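PDB 5U22: N2152 from Neocallimastix frontalis, which probably hydrolyses glycosidic bonds as a family 39 glycoside hydrolase, a TIM barrel joined to a beta sandwich, with polyspecific activity on rare arabinosyl substrates. Local coordinates for residues Ser23-Asp28 against Val317-Pro322; Ser261-Gly266 against Asn325-Asp330. All blocks are in the same frame, centred on the assembly; numbering follows the deposited sequence.

From the N terminus the chain first lays down strand 23-28, builds the parallel barrel sheet from strand 66-70 to strand 275-278, and only then returns in strand 315-320 to pair with its own beginning. Interaction 1 thus closes a loop of 288 residues around the barrel, within the mixed sheet of the beta sandwich. Interaction 2 closes a shorter loop of 58 residues, setting helix 258-270, which precedes barrel strand 275-278, against the loop leading into strand 330-336. The two loops cross rather than nest, because 261-266 lies inside the first and 325-330 beyond it. The two contacts touch where Pro321 CB lies 3.5 Å from Asp330 OD1, so the pairing inside the sandwich abuts the point where the barrel helix meets it.

Interaction 1 of 2, residues Ser23-Asp28 against Val317-Pro322; sequences SQLTVD and VSVSPP
Thr26 O is gripped twice by the opposing strand: Ser320 N donates to it at 2.7 Å, with an N-H...O angle of 166°, and Val319 CA adds a CA-H...O contact at 3.3 Å. The pairing is antiparallel, in the mixed sheet of the beta sandwich, and Thr26 with Ser320 forms a hydrogen-bonded pair. The return bond runs from Thr26 N to Ser320 O at 2.9 Å, and the same oxygen meets Leu25 CA, so each carbonyl is shared by an amide and a CA-H.

Side chains separate by face. Thr26 and Ser320 lie on the more solvent-open one, where Thr26 OG1 and Gln24 OE1 both bond Asn357 ND2 on parallel strand 353-359. Val27 and Val319 occupy the buried face as a non-hydrogen-bonded pair. In Val27, CG1 is anti to the backbone N (chi1 173°), which carries it onward along the strand to Val317 CG2, 3.9 Å away, while CG2 meets Val319 CG2 at 4.1 Å. Val319 has the same torsion, and because its strand runs the other way its CG1 is turned back toward Leu25 CD2. Ala333 of strand 330-336 packs on all three valines.

Past Ser320 the regular strand ends, and prolines take over the packing. Leu25 CD2 touches Pro321 CB at 3.9 Å, their side chains crossing at about a right angle. Pro322 has no amide hydrogen to offer a neighbouring strand; instead its ring carbon CD sits 3.3 Å from Gln24 O.

Interaction 2 of 2, residues Ser261-Gly266 against Asn325-Asp330; sequences SARFIG and NSKLID
Arg263 reaches across from helix 258-270 with its aliphatic shaft laid along the backbone of residues 327-330 and its guanidinium turned edge-on to a carbonyl. It is a worked example of how a buried arginine can serve main chain and acidic partners together. NH1 donates to Lys327 O at 2.8 Å, with an N-H...O angle of 161°. The oxygen lies in the guanidinium plane, whereas the donor stands a little out of the carbonyl plane and meets the C=O at an angle of 125°. CD lies 3.2 Å from Lys327 O, and the bend at chi3 beyond it swings the guanidinium round so that NH1 meets the same oxygen, while CG passes 3.8 Å from Leu328 O. On the guanidinium's other terminal nitrogen, NH2 is held by a salt bridge to Asp249 and a hydrogen bond to Ser260 OG, which helps fix the group's rotation.

At the base of the arginine, Asp330 points its CB into the helix, 3.8 Å from Arg263 CA. Its carboxylate does not turn to Arg263: OD1 pairs with Arg270 and OD2 with Arg267, both farther along the helix. Gly266 turns its side-chain-less CA to Asp330 OD1. Ala262 CB packs against the backbone of Asp330, 3.6 Å from its O. The Lys327 amine is engaged elsewhere, in a salt bridge with Asp219, while an ST turn shapes the bend, Ser326 OG accepting from Leu328 N at 3.1 Å.

Helix 258-270, which follows barrel strand 242-247, thereby meets the start of sandwich strand 330-336; helix 301-310 packs on Ala262 and Ile265, and Ile329 leans against strand 23-28.

Interaction 1 of 2, residues Ser23-Asp28 against Val317-Pro322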
loop_
_atom_site.group_PDB
_atom_site.type_symbol
_atom_site.label_atom_id
_atom_site.label_comp_id
_atom_site.label_asym_id
_atom_site.label_seq_id
_atom_site.Cartn_x
_atom_site.Cartn_y
_atom_site.Cartn_z
ATOM N N SER A 23 -22.994 8.106 -9.570
ATOM C CA SER A 23 -21.578 7.838 -9.776
ATOM C C SER A 23 -21.453 6.464 -10.418
ATOM O O SER A 23 -21.925 5.472 -9.852
ATOM C CB SER A 23 -20.804 7.888 -8.456
ATOM O OG SER A 23 -20.785 9.202 -7.928
ATOM N N GLN A 24 -20.828 6.405 -11.593
ATOM C CA GLN A 24 -20.734 5.163 -12.353
ATOM C C GLN A 24 -19.324 4.596 -12.299
ATOM O O GLN A 24 -18.348 5.317 -12.529
ATOM C CB GLN A 24 -21.136 5.374 -13.815
ATOM C CG GLN A 24 -22.562 5.844 -14.016
ATOM C CD GLN A 24 -23.068 5.529 -15.415
ATOM O OE1 GLN A 24 -22.917 4.405 -15.904
ATOM N NE2 GLN A 24 -23.652 6.521 -16.069
ATOM N N LEU A 25 -19.229 3.293 -12.051
ATOM C CA LEU A 25 -17.989 2.536 -12.161
ATOM C C LEU A 25 -18.237 1.345 -13.072
ATOM O O LEU A 25 -19.241 0.639 -12.917
ATOM C CB LEU A 25 -17.508 2.049 -10.792
ATOM C CG LEU A 25 -17.259 3.139 -9.751
ATOM C CD1 LEU A 25 -18.200 2.953 -8.583
ATOM C CD2 LEU A 25 -15.811 3.096 -9.283
ATOM N N THR A 26 -17.332 1.119 -14.019
ATOM C CA THR A 26 -17.502 0.049 -14.992
ATOM C C THR A 26 -16.350 -0.937 -14.865
ATOM O O THR A 26 -15.178 -0.553 -14.954
ATOM C CB THR A 26 -17.605 0.610 -16.407
ATOM O OG1 THR A 26 -18.739 1.479 -16.458
ATOM C CG2 THR A 26 -17.796 -0.529 -17.422
ATOM N N VAL A 27 -16.698 -2.198 -14.636
ATOM C CA VAL A 27 -15.755 -3.298 -14.490
ATOM C C VAL A 27 -15.780 -4.074 -15.798
ATOM O O VAL A 27 -16.848 -4.510 -16.237
ATOM C CB VAL A 27 -16.147 -4.201 -13.310
ATOM C CG1 VAL A 27 -15.269 -5.446 -13.249
ATOM C CG2 VAL A 27 -16.100 -3.426 -11.999
ATOM N N ASP A 28 -14.622 -4.232 -16.436
ATOM C CA ASP A 28 -14.511 -5.045 -17.644
ATOM C C ASP A 28 -13.826 -6.352 -17.263
ATOM O O ASP A 28 -12.600 -6.407 -17.148
ATOM C CB ASP A 28 -13.739 -4.323 -18.750
ATOM C CG ASP A 28 -13.724 -5.111 -20.056
ATOM O OD1 ASP A 28 -14.017 -6.332 -20.039
ATOM O OD2 ASP A 28 -13.419 -4.512 -21.102
ATOM N N VAL A 317 -8.879 -6.957 -12.700
ATOM C CA VAL A 317 -9.401 -6.500 -13.980
ATOM C C VAL A 317 -9.701 -5.010 -13.906
ATOM O O VAL A 317 -9.821 -4.423 -12.827
ATOM C CB VAL A 317 -10.662 -7.275 -14.408
ATOM C CG1 VAL A 317 -10.325 -8.735 -14.626
ATOM C CG2 VAL A 317 -11.759 -7.154 -13.353
ATOM N N SER A 318 -9.860 -4.410 -15.083
ATOM C CA SER A 318 -9.938 -2.959 -15.180
ATOM C C SER A 318 -11.244 -2.422 -14.613
ATOM O O SER A 318 -12.327 -2.974 -14.833
ATOM C CB SER A 318 -9.778 -2.518 -16.631
ATOM O OG SER A 318 -8.437 -2.730 -17.061
ATOM N N VAL A 319 -11.123 -1.335 -13.867
ATOM C CA VAL A 319 -12.251 -0.592 -13.327
ATOM C C VAL A 319 -12.171 0.807 -13.905
ATOM O O VAL A 319 -11.120 1.455 -13.810
ATOM C CB VAL A 319 -12.213 -0.529 -11.787
ATOM C CG1 VAL A 319 -13.317 0.399 -11.270
ATOM C CG2 VAL A 319 -12.349 -1.932 -11.179
ATOM N N SER A 320 -13.268 1.276 -14.492
ATOM C CA SER A 320 -13.293 2.642 -14.994
ATOM C C SER A 320 -14.134 3.490 -14.054
ATOM O O SER A 320 -15.359 3.287 -13.975
ATOM C CB SER A 320 -13.849 2.698 -16.414
ATOM O OG SER A 320 -14.009 4.046 -16.831
ATOM N N PRO A 321 -13.538 4.428 -13.329
ATOM C CA PRO A 321 -14.273 5.169 -12.304
ATOM C C PRO A 321 -14.681 6.538 -12.819
ATOM O O PRO A 321 -14.368 6.894 -13.964
ATOM C CB PRO A 321 -13.238 5.286 -11.182
ATOM C CG PRO A 321 -11.954 5.487 -11.951
ATOM C CD PRO A 321 -12.090 4.699 -13.251
ATOM N N PRO A 322 -15.390 7.336 -12.015
ATOM C CA PRO A 322 -15.774 8.680 -12.501
ATOM C C PRO A 322 -14.596 9.535 -12.943
ATOM O O PRO A 322 -14.654 10.144 -14.023
ATOM C CB PRO A 322 -16.515 9.269 -11.296
ATOM C CG PRO A 322 -17.159 8.074 -10.662
ATOM C CD PRO A 322 -16.108 6.986 -10.771
#

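Interaction 2 of 2, residues Ser261-Gly266 against Asn325-Asp330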
loop_
_atom_site.group_PDB
_atom_site.type_symbol
_atom_site.label_atom_id
_atom_site.label_comp_id
_atom_site.label_asym_id
_atom_site.label_seq_id
_atom_site.Cartn_x
_atom_site.Cartn_y
_atom_site.Cartn_z
ATOM N N SER A 261 -9.580 4.509 1.388
ATOM C CA SER A 261 -8.621 3.468 1.026
ATOM C C SER A 261 -8.966 2.823 -0.306
ATOM O O SER A 261 -8.067 2.448 -1.070
ATOM C CB SER A 261 -8.565 2.413 2.132
ATOM O OG SER A 261 -8.251 3.016 3.379
ATOM N N ALA A 262 -10.263 2.678 -0.602
ATOM C CA ALA A 262 -10.664 2.061 -1.864
ATOM C C ALA A 262 -10.012 2.742 -3.060
ATOM O O ALA A 262 -9.699 2.085 -4.057
ATOM C CB ALA A 262 -12.183 2.113 -2.013
ATOM N N ARG A 263 -9.806 4.055 -2.983
ATOM C CA ARG A 263 -9.262 4.782 -4.126
ATOM C C ARG A 263 -7.779 4.502 -4.308
ATOM O O ARG A 263 -7.304 4.365 -5.440
ATOM C CB ARG A 263 -9.501 6.279 -3.953
ATOM C CG ARG A 263 -10.944 6.652 -3.670
ATOM C CD ARG A 263 -11.031 8.104 -3.138
ATOM N NE ARG A 263 -10.237 8.320 -1.924
ATOM C CZ ARG A 263 -10.069 9.507 -1.358
ATOM N NH1 ARG A 263 -10.646 10.579 -1.899
ATOM N NH2 ARG A 263 -9.326 9.626 -0.252
ATOM N N PHE A 264 -7.026 4.432 -3.208
ATOM C CA PHE A 264 -5.611 4.077 -3.308
ATOM C C PHE A 264 -5.451 2.659 -3.830
ATOM O O PHE A 264 -4.619 2.383 -4.705
ATOM C CB PHE A 264 -4.938 4.205 -1.941
ATOM C CG PHE A 264 -4.759 5.631 -1.466
ATOM C CD1 PHE A 264 -3.672 6.382 -1.885
ATOM C CD2 PHE A 264 -5.667 6.209 -0.594
ATOM C CE1 PHE A 264 -3.490 7.683 -1.453
ATOM C CE2 PHE A 264 -5.498 7.523 -0.150
ATOM C CZ PHE A 264 -4.408 8.261 -0.581
ATOM N N ILE A 265 -6.246 1.741 -3.290
ATOM C CA ILE A 265 -6.208 0.362 -3.755
ATOM C C ILE A 265 -6.506 0.299 -5.249
ATOM O O ILE A 265 -5.757 -0.306 -6.024
ATOM C CB ILE A 265 -7.191 -0.496 -2.940
ATOM C CG1 ILE A 265 -6.674 -0.688 -1.511
ATOM C CG2 ILE A 265 -7.441 -1.827 -3.633
ATOM C CD1 ILE A 265 -7.722 -1.209 -0.534
ATOM N N GLY A 266 -7.600 0.929 -5.677
ATOM C CA GLY A 266 -7.946 0.890 -7.088
ATOM C C GLY A 266 -6.849 1.439 -7.980
ATOM O O GLY A 266 -6.498 0.833 -8.997
ATOM N N ASN A 325 -8.278 10.966 -11.519
ATOM C CA ASN A 325 -7.390 12.101 -11.264
ATOM C C ASN A 325 -8.051 13.137 -10.375
ATOM O O ASN A 325 -7.950 14.342 -10.622
ATOM C CB ASN A 325 -6.952 12.724 -12.584
ATOM C CG ASN A 325 -6.252 11.729 -13.476
ATOM O OD1 ASN A 325 -5.206 11.199 -13.117
ATOM N ND2 ASN A 325 -6.845 11.445 -14.635
ATOM N N SER A 326 -8.728 12.683 -9.325
ATOM C CA SER A 326 -9.533 13.525 -8.451
ATOM C C SER A 326 -9.760 12.759 -7.154
ATOM O O SER A 326 -9.240 11.656 -6.975
ATOM C CB SER A 326 -10.873 13.871 -9.099
ATOM O OG SER A 326 -11.731 12.743 -9.016
ATOM N N LYS A 327 -10.568 13.328 -6.262
ATOM C CA LYS A 327 -10.895 12.648 -5.013
ATOM C C LYS A 327 -11.970 11.578 -5.168
ATOM O O LYS A 327 -12.269 10.896 -4.185
ATOM C CB LYS A 327 -11.345 13.670 -3.967
ATOM C CG LYS A 327 -10.267 14.688 -3.625
ATOM C CD LYS A 327 -10.718 15.650 -2.542
ATOM C CE LYS A 327 -9.525 16.398 -1.965
ATOM N NZ LYS A 327 -8.812 17.176 -3.016
ATOM N N LEU A 328 -12.538 11.392 -6.364
ATOM C CA LEU A 328 -13.788 10.650 -6.461
ATOM C C LEU A 328 -13.583 9.147 -6.298
ATOM O O LEU A 328 -12.494 8.602 -6.517
ATOM C CB LEU A 328 -14.496 10.925 -7.791
ATOM C CG LEU A 328 -14.882 12.399 -7.984
ATOM C CD1 LEU A 328 -15.618 12.610 -9.299
ATOM C CD2 LEU A 328 -15.701 12.885 -6.810
ATOM N N ILE A 329 -14.676 8.498 -5.884
ATOM C CA ILE A 329 -14.846 7.059 -5.698
ATOM C C ILE A 329 -14.121 6.232 -6.760
ATOM O O ILE A 329 -14.141 6.556 -7.950
ATOM C CB ILE A 329 -16.350 6.726 -5.664
ATOM C CG1 ILE A 329 -16.598 5.230 -5.431
ATOM C CG2 ILE A 329 -17.048 7.224 -6.954
ATOM C CD1 ILE A 329 -17.997 4.971 -4.963
ATOM N N ASP A 330 -13.474 5.156 -6.324
ATOM C CA ASP A 330 -12.672 4.310 -7.200
ATOM C C ASP A 330 -12.616 2.933 -6.550
ATOM O O ASP A 330 -13.117 2.742 -5.440
ATOM C CB ASP A 330 -11.283 4.921 -7.393
ATOM C CG ASP A 330 -10.594 4.458 -8.656
ATOM O OD1 ASP A 330 -10.988 3.428 -9.247
ATOM O OD2 ASP A 330 -9.636 5.144 -9.058
#